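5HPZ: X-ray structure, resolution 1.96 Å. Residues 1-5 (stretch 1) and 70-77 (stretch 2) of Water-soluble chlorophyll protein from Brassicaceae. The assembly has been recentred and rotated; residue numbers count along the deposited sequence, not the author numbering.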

# COMPACT_ATOMS: atom_id res chain seq x y z
N ARG A 1 -26.28 8.76 -36.57
CA ARG A 1 -25.46 9.26 -35.45
C ARG A 1 -25.97 10.62 -34.95
O ARG A 1 -26.41 11.45 -35.72
CB ARG A 1 -23.96 9.24 -35.85
CG ARG A 1 -23.33 10.52 -36.38
CD ARG A 1 -21.96 10.21 -36.99
NE ARG A 1 -21.05 11.37 -37.03
N GLU A 2 -25.91 10.82 -33.64
CA GLU A 2 -26.52 11.96 -32.99
C GLU A 2 -25.54 12.60 -32.02
O GLU A 2 -24.62 11.95 -31.51
CB GLU A 2 -27.79 11.52 -32.24
N GLN A 3 -25.74 13.89 -31.75
CA GLN A 3 -24.99 14.54 -30.71
C GLN A 3 -25.20 13.80 -29.42
O GLN A 3 -26.36 13.59 -29.01
CB GLN A 3 -25.46 15.97 -30.54
CG GLN A 3 -25.02 16.91 -31.66
CD GLN A 3 -25.46 18.30 -31.30
OE1 GLN A 3 -26.60 18.49 -30.91
NE2 GLN A 3 -24.53 19.25 -31.34
N VAL A 4 -24.10 13.41 -28.78
CA VAL A 4 -24.17 12.86 -27.44
C VAL A 4 -24.47 14.00 -26.52
O VAL A 4 -23.91 15.06 -26.70
CB VAL A 4 -22.81 12.27 -26.99
CG1 VAL A 4 -22.87 11.93 -25.48
CG2 VAL A 4 -22.42 11.08 -27.88
N LYS A 5 -25.36 13.79 -25.54
CA LYS A 5 -25.71 14.82 -24.54
C LYS A 5 -25.25 14.51 -23.10
O LYS A 5 -25.35 13.38 -22.65
CB LYS A 5 -27.25 15.05 -24.52
N ASP A 70 -16.93 20.95 -32.93
CA ASP A 70 -16.54 20.93 -31.51
C ASP A 70 -17.47 20.02 -30.68
O ASP A 70 -17.47 20.12 -29.46
CB ASP A 70 -16.49 22.36 -30.90
N TYR A 71 -18.24 19.14 -31.34
CA TYR A 71 -19.28 18.34 -30.67
C TYR A 71 -19.04 16.86 -30.87
O TYR A 71 -18.56 16.44 -31.93
CB TYR A 71 -20.70 18.72 -31.15
CG TYR A 71 -21.18 20.08 -30.64
CD1 TYR A 71 -20.92 20.47 -29.32
CD2 TYR A 71 -21.88 20.97 -31.46
CE1 TYR A 71 -21.32 21.70 -28.84
CE2 TYR A 71 -22.31 22.19 -30.98
CZ TYR A 71 -22.03 22.55 -29.66
OH TYR A 71 -22.42 23.75 -29.14
N ILE A 72 -19.34 16.08 -29.82
CA ILE A 72 -19.18 14.62 -29.89
C ILE A 72 -20.46 13.93 -30.34
O ILE A 72 -21.56 14.19 -29.80
CB ILE A 72 -18.64 14.01 -28.57
CG1 ILE A 72 -17.27 14.62 -28.25
CG2 ILE A 72 -18.51 12.50 -28.69
CD1 ILE A 72 -16.23 14.34 -29.29
N TYR A 73 -20.27 13.08 -31.35
CA TYR A 73 -21.30 12.25 -31.98
C TYR A 73 -21.17 10.79 -31.62
O TYR A 73 -20.08 10.28 -31.37
CB TYR A 73 -21.30 12.45 -33.54
CG TYR A 73 -21.85 13.82 -33.88
CD1 TYR A 73 -21.06 14.98 -33.72
CD2 TYR A 73 -23.17 13.98 -34.28
CE1 TYR A 73 -21.58 16.26 -33.96
CE2 TYR A 73 -23.70 15.25 -34.52
CZ TYR A 73 -22.90 16.39 -34.36
OH TYR A 73 -23.40 17.64 -34.59
N THR A 74 -22.31 10.13 -31.55
CA THR A 74 -22.35 8.68 -31.40
C THR A 74 -21.70 7.97 -32.56
O THR A 74 -21.46 8.57 -33.60
CB THR A 74 -23.80 8.16 -31.28
OG1 THR A 74 -24.60 8.69 -32.34
CG2 THR A 74 -24.40 8.61 -29.95
N SER A 75 -21.39 6.70 -32.35
CA SER A 75 -21.03 5.78 -33.40
C SER A 75 -19.80 6.28 -34.15
O SER A 75 -19.58 5.95 -35.33
CB SER A 75 -22.22 5.56 -34.37
OG SER A 75 -23.45 5.18 -33.74
N THR A 76 -18.97 7.05 -33.49
CA THR A 76 -17.82 7.64 -34.16
C THR A 76 -16.61 7.45 -33.22
O THR A 76 -16.74 7.75 -32.00
CB THR A 76 -18.07 9.14 -34.50
OG1 THR A 76 -19.40 9.36 -35.05
CG2 THR A 76 -16.98 9.68 -35.47
N THR A 77 -15.48 6.96 -33.76
CA THR A 77 -14.33 6.59 -32.90
C THR A 77 -13.65 7.80 -32.28
O THR A 77 -13.40 8.82 -32.93
CB THR A 77 -13.28 5.73 -33.59
OG1 THR A 77 -12.71 6.43 -34.71
CG2 THR A 77 -13.90 4.42 -34.02

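What does Arg-1 contribute at the start of the contact? Its CA-to-CB bond points toward the other stretch, and the modelled part of its side chain lies nearly extended along Tyr-73, with Arg-1 NE 3.7 Å from Tyr-73 CB. Arg-1 NE also comes 3.3 Å from Thr-76 OG1, but no hydrogen bond joins them; that hydroxyl instead donates to Thr-74 O, 2.6 Å from Thr-76 OG1. The long aliphatic part of an arginine suits such a place, covering a neighbour while the residue remains exposed.

How does Glu-2 bind when its CB points away? It uses its backbone. Glu-2 N donates to Thr-74 OG1 at 2.8 Å, and Thr-74 N donates to Glu-2 O at 2.9 Å, both nearly straight. Thr-74, with chi1 in the p well, thus offers its hydroxyl as an acceptor beside its own amide donor. Glu-2 O also receives a CA-H...O contact from Tyr-73 CA at 3.4 Å.

Why does Gln-3 sit so close to two tyrosines? A single beta bridge pairs it with Tyr-73, their CA atoms 4.5 Å apart, and Gln-3 CA lies over one face of the Tyr-73 ring. The CB starts sideways, but the extended chi2 carries the amide end nearer, until Gln-3 NE2 lies 3.2 Å from Tyr-71 CD2. On the way, Gln-3 CG passes 3.4 Å from Tyr-73 OH. A long, flexible, uncharged side chain suits this partly exposed site beside the tyrosines.

What closes the contact at Val-4? Val-4 N donates to Ile-72 O at 2.8 Å, completing the backbone links around the bridge. The side chain points toward stretch 2 and is buried: Val-4 CG2 approaches Thr-74 CG2 at 3.8 Å and Ile-72 CG2 at 4.2 Å. A compact, branched valine suits this apolar spot, where methyl groups pack together. Lys-5 makes no contact, and altogether the two stretches bury 480 Å², both sides summed.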